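Local structure of putative oxidoreductase (Pseudomonas putida, 3L6D) at residues S139-G145 / A161-L167; V188-E192 / W262-F266; R229-F235 / D285-K291. The protein probably acts as an NADP-dependent oxidoreductase, pairing a Rossmann-type nucleotide-binding domain with a helical domain like that of reductive aminases. Residues are numbered along the deposited sequence.

In the fold
Interaction 1 belongs to the Rossmann-type domain, where 140-145 and 163-166 are the last two strands at one edge of the sheet. Helix 169-199 follows directly and carries the chain into the helical C-terminal domain, which holds interactions 2 and 3. Interaction 1 closes before either of these opens, its centre 30 Å and 27 Å from theirs. Interactions 2 and 3, with centres 24 Å apart and nearest atoms about 10 Å apart, alternate along the chain: 188-192, 229-235, 262-266, 285-291. Each thus ties an earlier helix to a later part of the same bundle. All three also touch the second subunit, so both domains contribute to the dimer contact.

Interaction 1: S139-G145 / A161-L167; sequences SHSIHTG and AGHTVFL
Parallel pairing satisfies backbone groups by letting one strand's residues bond to two neighbours on the other, and segments 139-145 and 161-167 follow this rule. Residues 140-144 and 163-167 run extended, the latter after a turn at Gly162 (phi/psi -53/-29), their strand axes 4.7 Å apart at closest approach and inclined by 18°; His140 lies beside His163 and His143 beside Phe166. His163 N donates to Ser139 O (3.0 Å), Ser141 N to His163 O (3.0 Å), Val165 N to Ser141 O (3.3 Å), His143 N to Val165 O (2.8 Å) and Leu167 N to His143 O (3.1 Å). Strand 163-166 thereby closes one edge of the Rossmann-type sheet within the chain, while antiparallel strand 121-128, beyond 140-145, takes up the alternate groups of His140, Ile142 and Thr144. On one face, Thr164 OG1 is hydrogen-bonded to both Ser141 OG (2.7 Å; chi1 p) and His143 ND1 (2.9 Å; chi1 m), while His143 NE2 bonds to Tyr100 OH. Thr144 OG1 (chi1 t) donates to Leu167 O at 2.8 Å. On the other face the His140 and His163 rings form an offset stack, centroids 4.5 Å apart and planes at 9°, and Ile142 CG1 packs 4.1 Å from Val165 CG1. Ser139 OG is hydrogen-bonded outside the pair, with Asn133 O.

Interaction 2: V188-E192 / W262-F266; sequences VTFFE and WTPVF
A helix begins with backbone NH groups that lack acceptors in its own turn, and a carboxylate from elsewhere in the fold can supply them. Segment 188-192 is regular helix, with Glu192 N bonded to Val188 O at 2.8 Å; segment 262-266 is extended at first and turns helical from Pro264. Trp262 stays at the margin, its ring making a cation-pi contact with Arg275 of the second subunit. Thr263 occupies the N-cap position, but its side chain makes no capping bond; its CA lies 6.5 Å from that of Glu192, and its CB 3.4 Å from Glu192 OE2. Pro264 opens the first turn with a nitrogen that has no hydrogen to give. This is a helix start served from another helix: in the helical C-terminal domain, Glu192 of helix 169-199 reaches the N terminus of helix 264-281, with chi1 and chi2 both t and chi3 at -85°. Val265 N donates to Glu192 OE1 (2.8 Å), and its side chain packs with CG1 3.7 Å from Thr189 CG2 and CG2 4.1 Å from Val188 CG1. Phe266 N donates to Glu192 OE2, also at 2.8 Å, while its ring leads away to Phe249, Ile252 and Ala253 of helix 242-259.

Interaction 3: R229-F235 / D285-K291; sequences RLETQDF and DIAATTK
Where a helix ends, the chain leaving it can be tied to a distant turn by several kinds of bond at once. Helix 204-232 stops at Thr232, and Gln233 takes positive phi (58°). One backbone hydrogen bond joins the segments, Asp285 N to Phe235 O (2.9 Å). Within 229-235, Arg229 NH1 donates to Asp234 O (2.9 Å); within 285-291, Asp285 OD2 accepts from Ala287 N (2.8 Å), an Asx turn opening a run of helical phi/psi. Arg229 NE and Asp285 OD1, 3.2 Å apart, form a salt bridge of charges only, the oxygen lying over the guanidinium face; Arg229 also pairs with Glu225 and Asp238. Over the Phe235 ring face (chi1 m), Lys291 CD makes a CH-pi contact (3.7 Å to the centroid) and NZ a cation-pi contact (4.2 Å), while NZ also bonds to Gln284 OE1. Van der Waals contacts set Phe235 CD1 3.9 Å from Ala288 CB and Leu230 CD2 3.8 Å from Thr290 CB. Behind this turn, Ile286 and Thr289 rest on helix 242-259, Ala288 and Lys291 on Tyr281 of helix 264-281, and Thr290 on Phe191 of the second subunit.

Interaction 1: S139-G145 / A161-L167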
loop_
_atom_site.group_PDB
_atom_site.type_symbol
_atom_site.label_atom_id
_atom_site.label_comp_id
_atom_site.label_asym_id
_atom_site.label_seq_id
_atom_site.Cartn_x
_atom_site.Cartn_y
_atom_site.Cartn_z
ATOM N N SER B 139 -13.303 9.533 -0.134
ATOM C CA SER B 139 -12.785 9.670 1.257
ATOM C C SER B 139 -13.628 8.897 2.275
ATOM O O SER B 139 -14.854 8.731 2.095
ATOM C CB SER B 139 -12.703 11.151 1.659
ATOM O OG SER B 139 -11.615 11.790 0.971
ATOM N N HIS B 140 -12.991 8.440 3.354
ATOM C CA HIS B 140 -13.714 7.683 4.361
ATOM C C HIS B 140 -13.667 8.423 5.712
ATOM O O HIS B 140 -12.730 9.184 5.973
ATOM C CB HIS B 140 -13.140 6.258 4.542
ATOM C CG HIS B 140 -13.566 5.274 3.498
ATOM N ND1 HIS B 140 -14.372 4.190 3.778
ATOM C CD2 HIS B 140 -13.242 5.172 2.186
ATOM C CE1 HIS B 140 -14.563 3.486 2.674
ATOM N NE2 HIS B 140 -13.888 4.063 1.692
ATOM N N SER B 141 -14.716 8.241 6.539
ATOM C CA SER B 141 -14.689 8.713 7.919
ATOM C C SER B 141 -15.198 7.600 8.815
ATOM O O SER B 141 -15.851 6.703 8.344
ATOM C CB SER B 141 -15.567 9.974 8.102
ATOM O OG SER B 141 -16.874 9.679 7.615
ATOM N N ILE B 142 -14.907 7.686 10.107
ATOM C CA ILE B 142 -15.417 6.740 11.089
ATOM C C ILE B 142 -16.124 7.582 12.138
ATOM O O ILE B 142 -15.620 8.627 12.479
ATOM C CB ILE B 142 -14.209 6.028 11.783
ATOM C CG1 ILE B 142 -13.442 5.151 10.786
ATOM C CG2 ILE B 142 -14.700 5.177 12.958
ATOM C CD1 ILE B 142 -11.979 4.871 11.236
ATOM N N HIS B 143 -17.301 7.162 12.612
ATOM C CA HIS B 143 -18.026 7.894 13.653
ATOM C C HIS B 143 -18.392 6.960 14.776
ATOM O O HIS B 143 -18.523 5.738 14.558
ATOM C CB HIS B 143 -19.298 8.524 13.047
ATOM C CG HIS B 143 -19.004 9.669 12.124
ATOM N ND1 HIS B 143 -18.887 9.515 10.751
ATOM C CD2 HIS B 143 -18.759 10.976 12.380
ATOM C CE1 HIS B 143 -18.585 10.683 10.206
ATOM N NE2 HIS B 143 -18.500 11.583 11.177
ATOM N N THR B 144 -18.488 7.499 15.998
ATOM C CA THR B 144 -18.843 6.691 17.153
ATOM C C THR B 144 -19.627 7.611 18.115
ATOM O O THR B 144 -19.845 8.779 17.780
ATOM C CB THR B 144 -17.586 6.029 17.824
ATOM O OG1 THR B 144 -18.023 5.085 18.804
ATOM C CG2 THR B 144 -16.655 7.025 18.461
ATOM N N GLY B 145 -20.045 7.103 19.274
ATOM C CA GLY B 145 -20.801 7.892 20.263
ATOM C C GLY B 145 -22.272 7.514 20.199
ATOM O O GLY B 145 -22.634 6.378 20.472
ATOM N N ALA B 161 -17.152 13.183 3.712
ATOM C CA ALA B 161 -16.391 12.051 3.194
ATOM C C ALA B 161 -17.432 11.091 2.713
ATOM O O ALA B 161 -18.319 10.709 3.472
ATOM C CB ALA B 161 -15.494 11.411 4.344
ATOM N N GLY B 162 -17.360 10.758 1.424
ATOM C CA GLY B 162 -18.361 9.943 0.777
ATOM C C GLY B 162 -18.705 8.618 1.433
ATOM O O GLY B 162 -19.823 8.148 1.298
ATOM N N HIS B 163 -17.766 8.002 2.134
ATOM C CA HIS B 163 -18.048 6.703 2.726
ATOM C C HIS B 163 -17.905 6.905 4.223
ATOM O O HIS B 163 -16.981 7.571 4.659
ATOM C CB HIS B 163 -17.030 5.643 2.280
ATOM C CG HIS B 163 -17.046 5.363 0.802
ATOM N ND1 HIS B 163 -17.826 4.373 0.227
ATOM C CD2 HIS B 163 -16.375 5.950 -0.214
ATOM C CE1 HIS B 163 -17.620 4.363 -1.080
ATOM N NE2 HIS B 163 -16.747 5.307 -1.372
ATOM N N THR B 164 -18.856 6.416 4.996
ATOM C CA THR B 164 -18.732 6.545 6.433
ATOM C C THR B 164 -19.136 5.248 7.120
ATOM O O THR B 164 -19.790 4.413 6.522
ATOM C CB THR B 164 -19.452 7.785 6.995
ATOM O OG1 THR B 164 -18.928 8.021 8.324
ATOM C CG2 THR B 164 -20.988 7.592 7.022
ATOM N N VAL B 165 -18.679 5.034 8.345
ATOM C CA VAL B 165 -19.106 3.844 9.081
ATOM C C VAL B 165 -19.261 4.283 10.552
ATOM O O VAL B 165 -18.480 5.092 11.060
ATOM C CB VAL B 165 -18.092 2.647 8.891
ATOM C CG1 VAL B 165 -16.695 2.984 9.532
ATOM C CG2 VAL B 165 -18.634 1.373 9.491
ATOM N N PHE B 166 -20.304 3.800 11.206
ATOM C CA PHE B 166 -20.411 3.956 12.634
ATOM C C PHE B 166 -19.986 2.639 13.284
ATOM O O PHE B 166 -20.461 1.547 12.927
ATOM C CB PHE B 166 -21.858 4.343 13.022
ATOM C CG PHE B 166 -22.035 4.614 14.492
ATOM C CD1 PHE B 166 -22.001 5.922 14.980
ATOM C CD2 PHE B 166 -22.233 3.565 15.385
ATOM C CE1 PHE B 166 -22.157 6.173 16.316
ATOM C CE2 PHE B 166 -22.371 3.819 16.747
ATOM C CZ PHE B 166 -22.322 5.106 17.208
ATOM N N LEU B 167 -19.117 2.753 14.278
ATOM C CA LEU B 167 -18.782 1.639 15.118
ATOM C C LEU B 167 -18.991 2.071 16.578
ATOM O O LEU B 167 -18.841 3.266 16.897
ATOM C CB LEU B 167 -17.294 1.259 14.906
ATOM C CG LEU B 167 -16.962 0.714 13.516
ATOM C CD1 LEU B 167 -15.458 0.673 13.355
ATOM C CD2 LEU B 167 -17.588 -0.676 13.408
#

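Interaction 2: V188-E192 / W262-F266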
loop_
_atom_site.group_PDB
_atom_site.type_symbol
_atom_site.label_atom_id
_atom_site.label_comp_id
_atom_site.label_asym_id
_atom_site.label_seq_id
_atom_site.Cartn_x
_atom_site.Cartn_y
_atom_site.Cartn_z
ATOM N N VAL B 188 5.355 5.088 4.714
ATOM C CA VAL B 188 6.751 5.139 5.107
ATOM C C VAL B 188 7.606 4.029 4.414
ATOM O O VAL B 188 8.751 4.293 4.040
ATOM C CB VAL B 188 6.891 5.188 6.638
ATOM C CG1 VAL B 188 8.347 5.028 7.065
ATOM C CG2 VAL B 188 6.281 6.514 7.177
ATOM N N THR B 189 7.038 2.835 4.193
ATOM C CA THR B 189 7.765 1.784 3.465
ATOM C C THR B 189 8.109 2.281 2.080
ATOM O O THR B 189 9.183 1.966 1.546
ATOM C CB THR B 189 6.997 0.419 3.315
ATOM O OG1 THR B 189 5.841 0.582 2.472
ATOM C CG2 THR B 189 6.605 -0.171 4.680
ATOM N N PHE B 190 7.214 3.086 1.514
ATOM C CA PHE B 190 7.477 3.655 0.213
ATOM C C PHE B 190 8.627 4.673 0.269
ATOM O O PHE B 190 9.541 4.604 -0.555
ATOM C CB PHE B 190 6.187 4.232 -0.406
ATOM C CG PHE B 190 6.376 4.799 -1.773
ATOM C CD1 PHE B 190 6.292 3.981 -2.898
ATOM C CD2 PHE B 190 6.637 6.174 -1.947
ATOM C CE1 PHE B 190 6.484 4.508 -4.176
ATOM C CE2 PHE B 190 6.824 6.719 -3.233
ATOM C CZ PHE B 190 6.754 5.881 -4.350
ATOM N N PHE B 191 8.592 5.608 1.238
ATOM C CA PHE B 191 9.691 6.561 1.441
ATOM C C PHE B 191 11.016 5.866 1.643
ATOM O O PHE B 191 12.023 6.272 1.050
ATOM C CB PHE B 191 9.397 7.588 2.579
ATOM C CG PHE B 191 8.095 8.297 2.427
ATOM C CD1 PHE B 191 7.614 8.649 1.165
ATOM C CD2 PHE B 191 7.319 8.613 3.546
ATOM C CE1 PHE B 191 6.388 9.306 1.018
ATOM C CE2 PHE B 191 6.094 9.271 3.409
ATOM C CZ PHE B 191 5.630 9.625 2.151
ATOM N N GLU B 192 11.017 4.814 2.460
ATOM C CA GLU B 192 12.242 4.049 2.734
ATOM C C GLU B 192 12.838 3.391 1.455
ATOM O O GLU B 192 14.045 3.429 1.241
ATOM C CB GLU B 192 12.021 3.021 3.877
ATOM C CG GLU B 192 13.254 2.146 4.211
ATOM C CD GLU B 192 13.037 1.135 5.336
ATOM O OE1 GLU B 192 13.182 1.510 6.528
ATOM O OE2 GLU B 192 12.771 -0.046 5.044
ATOM N N TRP B 262 20.236 2.213 5.211
ATOM C CA TRP B 262 19.535 2.052 6.482
ATOM C C TRP B 262 18.075 1.809 6.160
ATOM O O TRP B 262 17.392 2.670 5.593
ATOM C CB TRP B 262 19.651 3.326 7.313
ATOM C CG TRP B 262 18.990 3.297 8.679
ATOM C CD1 TRP B 262 19.202 2.396 9.684
ATOM C CD2 TRP B 262 18.034 4.251 9.189
ATOM N NE1 TRP B 262 18.434 2.726 10.793
ATOM C CE2 TRP B 262 17.709 3.855 10.513
ATOM C CE3 TRP B 262 17.429 5.396 8.657
ATOM C CZ2 TRP B 262 16.805 4.560 11.307
ATOM C CZ3 TRP B 262 16.512 6.098 9.454
ATOM C CH2 TRP B 262 16.216 5.671 10.763
ATOM N N THR B 263 17.603 0.620 6.504
ATOM C CA THR B 263 16.217 0.259 6.237
ATOM C C THR B 263 15.631 -0.382 7.468
ATOM O O THR B 263 15.381 -1.577 7.477
ATOM C CB THR B 263 16.101 -0.732 5.072
ATOM O OG1 THR B 263 16.824 -1.921 5.409
ATOM C CG2 THR B 263 16.655 -0.137 3.793
ATOM N N PRO B 264 15.393 0.412 8.520
ATOM C CA PRO B 264 14.843 -0.181 9.733
ATOM C C PRO B 264 13.458 -0.789 9.550
ATOM O O PRO B 264 13.147 -1.763 10.231
ATOM C CB PRO B 264 14.753 1.009 10.691
ATOM C CG PRO B 264 14.663 2.205 9.780
ATOM C CD PRO B 264 15.608 1.865 8.680
ATOM N N VAL B 265 12.631 -0.206 8.672
ATOM C CA VAL B 265 11.260 -0.719 8.472
ATOM C C VAL B 265 11.357 -2.082 7.827
ATOM O O VAL B 265 10.786 -3.060 8.326
ATOM C CB VAL B 265 10.352 0.238 7.656
ATOM C CG1 VAL B 265 8.926 -0.328 7.576
ATOM C CG2 VAL B 265 10.316 1.623 8.285
ATOM N N PHE B 266 12.130 -2.175 6.739
ATOM C CA PHE B 266 12.329 -3.506 6.125
ATOM C C PHE B 266 12.973 -4.547 7.034
ATOM O O PHE B 266 12.597 -5.721 7.004
ATOM C CB PHE B 266 13.059 -3.456 4.767
ATOM C CG PHE B 266 12.839 -4.690 3.963
ATOM C CD1 PHE B 266 11.582 -4.941 3.372
ATOM C CD2 PHE B 266 13.819 -5.664 3.871
ATOM C CE1 PHE B 266 11.354 -6.108 2.656
ATOM C CE2 PHE B 266 13.585 -6.829 3.156
ATOM C CZ PHE B 266 12.355 -7.049 2.541
#

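Interaction 3: R229-F235 / D285-K291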
loop_
_atom_site.group_PDB
_atom_site.type_symbol
_atom_site.label_atom_id
_atom_site.label_comp_id
_atom_site.label_asym_id
_atom_site.label_seq_id
_atom_site.Cartn_x
_atom_site.Cartn_y
_atom_site.Cartn_z
ATOM N N ARG B 229 -8.321 -14.885 2.024
ATOM C CA ARG B 229 -7.831 -15.970 2.844
ATOM C C ARG B 229 -8.138 -15.790 4.320
ATOM O O ARG B 229 -8.477 -16.768 4.985
ATOM C CB ARG B 229 -6.343 -16.184 2.616
ATOM C CG ARG B 229 -6.097 -16.857 1.260
ATOM C CD ARG B 229 -4.640 -16.910 0.956
ATOM N NE ARG B 229 -4.337 -17.668 -0.262
ATOM C CZ ARG B 229 -4.191 -18.989 -0.319
ATOM N NH1 ARG B 229 -4.340 -19.729 0.770
ATOM N NH2 ARG B 229 -3.884 -19.576 -1.474
ATOM N N LEU B 230 -8.016 -14.564 4.834
ATOM C CA LEU B 230 -8.330 -14.309 6.236
ATOM C C LEU B 230 -9.817 -14.553 6.538
ATOM O O LEU B 230 -10.168 -15.092 7.615
ATOM C CB LEU B 230 -7.917 -12.894 6.633
ATOM C CG LEU B 230 -6.433 -12.569 6.688
ATOM C CD1 LEU B 230 -6.214 -11.045 6.837
ATOM C CD2 LEU B 230 -5.728 -13.370 7.819
ATOM N N GLU B 231 -10.664 -14.180 5.598
ATOM C CA GLU B 231 -12.080 -14.427 5.669
ATOM C C GLU B 231 -12.465 -15.888 5.602
ATOM O O GLU B 231 -13.336 -16.309 6.283
ATOM C CB GLU B 231 -12.805 -13.646 4.600
ATOM C CG GLU B 231 -12.915 -12.198 4.911
ATOM C CD GLU B 231 -13.515 -11.408 3.823
ATOM O OE1 GLU B 231 -13.694 -11.893 2.733
ATOM O OE2 GLU B 231 -13.836 -10.275 4.059
ATOM N N THR B 232 -11.836 -16.640 4.733
ATOM C CA THR B 232 -12.083 -18.061 4.612
ATOM C C THR B 232 -11.227 -18.920 5.516
ATOM O O THR B 232 -11.423 -20.091 5.596
ATOM C CB THR B 232 -11.878 -18.531 3.192
ATOM O OG1 THR B 232 -10.528 -18.330 2.823
ATOM C CG2 THR B 232 -12.715 -17.768 2.254
ATOM N N GLN B 233 -10.263 -18.323 6.166
ATOM C CA GLN B 233 -9.326 -19.032 6.995
ATOM C C GLN B 233 -8.574 -20.105 6.217
ATOM O O GLN B 233 -8.259 -21.147 6.744
ATOM C CB GLN B 233 -10.004 -19.641 8.210
ATOM C CG GLN B 233 -10.297 -18.682 9.341
ATOM C CD GLN B 233 -9.077 -18.222 10.075
ATOM O OE1 GLN B 233 -8.485 -18.969 10.826
ATOM N NE2 GLN B 233 -8.701 -16.964 9.870
ATOM N N ASP B 234 -8.267 -19.826 4.969
ATOM C CA ASP B 234 -7.553 -20.757 4.150
ATOM C C ASP B 234 -6.121 -20.327 4.010
ATOM O O ASP B 234 -5.819 -19.421 3.298
ATOM C CB ASP B 234 -8.189 -20.788 2.788
ATOM C CG ASP B 234 -7.456 -21.642 1.844
ATOM O OD1 ASP B 234 -7.744 -21.580 0.656
ATOM O OD2 ASP B 234 -6.575 -22.368 2.289
ATOM N N PHE B 235 -5.241 -21.033 4.665
ATOM C CA PHE B 235 -3.840 -20.678 4.691
ATOM C C PHE B 235 -2.967 -21.709 3.965
ATOM O O PHE B 235 -1.751 -21.803 4.218
ATOM C CB PHE B 235 -3.377 -20.475 6.139
ATOM C CG PHE B 235 -4.083 -19.345 6.838
ATOM C CD1 PHE B 235 -3.658 -18.012 6.655
ATOM C CD2 PHE B 235 -5.186 -19.596 7.653
ATOM C CE1 PHE B 235 -4.307 -16.955 7.288
ATOM C CE2 PHE B 235 -5.847 -18.545 8.298
ATOM C CZ PHE B 235 -5.405 -17.213 8.113
ATOM N N ASP B 285 0.415 -20.011 3.639
ATOM C CA ASP B 285 0.326 -18.783 2.866
ATOM C C ASP B 285 0.889 -17.637 3.707
ATOM O O ASP B 285 0.801 -17.639 4.950
ATOM C CB ASP B 285 -1.128 -18.503 2.475
ATOM C CG ASP B 285 -1.282 -17.281 1.559
ATOM O OD1 ASP B 285 -1.248 -17.447 0.318
ATOM O OD2 ASP B 285 -1.465 -16.150 2.067
ATOM N N ILE B 286 1.498 -16.694 3.000
ATOM C CA ILE B 286 2.110 -15.499 3.576
ATOM C C ILE B 286 1.139 -14.737 4.495
ATOM O O ILE B 286 1.559 -14.151 5.517
ATOM C CB ILE B 286 2.697 -14.630 2.448
ATOM C CG1 ILE B 286 3.534 -13.463 3.004
ATOM C CG2 ILE B 286 1.565 -14.152 1.465
ATOM C CD1 ILE B 286 4.710 -13.889 3.891
ATOM N N ALA B 287 -0.156 -14.801 4.189
ATOM C CA ALA B 287 -1.163 -14.171 5.059
ATOM C C ALA B 287 -1.192 -14.775 6.473
ATOM O O ALA B 287 -1.729 -14.142 7.374
ATOM C CB ALA B 287 -2.552 -14.209 4.432
ATOM N N ALA B 288 -0.591 -15.956 6.682
ATOM C CA ALA B 288 -0.544 -16.552 8.033
ATOM C C ALA B 288 0.338 -15.729 8.951
ATOM O O ALA B 288 0.321 -15.914 10.187
ATOM C CB ALA B 288 -0.045 -18.003 8.004
ATOM N N THR B 289 1.129 -14.839 8.366
ATOM C CA THR B 289 1.888 -13.866 9.152
ATOM C C THR B 289 0.951 -13.189 10.161
ATOM O O THR B 289 1.329 -12.941 11.310
ATOM C CB THR B 289 2.562 -12.803 8.258
ATOM O OG1 THR B 289 3.460 -13.442 7.345
ATOM C CG2 THR B 289 3.373 -11.795 9.104
ATOM N N THR B 290 -0.270 -12.877 9.715
ATOM C CA THR B 290 -1.307 -12.349 10.585
ATOM C C THR B 290 -1.471 -13.108 11.911
ATOM O O THR B 290 -1.526 -12.479 13.002
ATOM C CB THR B 290 -2.661 -12.283 9.817
ATOM O OG1 THR B 290 -2.467 -11.474 8.634
ATOM C CG2 THR B 290 -3.712 -11.623 10.662
ATOM N N LYS B 291 -1.570 -14.435 11.828
ATOM C CA LYS B 291 -1.771 -15.287 13.010
ATOM C C LYS B 291 -0.607 -15.254 14.009
ATOM O O LYS B 291 -0.823 -15.506 15.198
ATOM C CB LYS B 291 -2.051 -16.742 12.603
ATOM C CG LYS B 291 -3.442 -16.992 12.003
ATOM C CD LYS B 291 -3.451 -18.145 10.973
ATOM C CE LYS B 291 -3.182 -19.505 11.566
ATOM N NZ LYS B 291 -2.939 -20.548 10.516
HETATM O O HOH W 1 -5.909 -21.099 10.616
#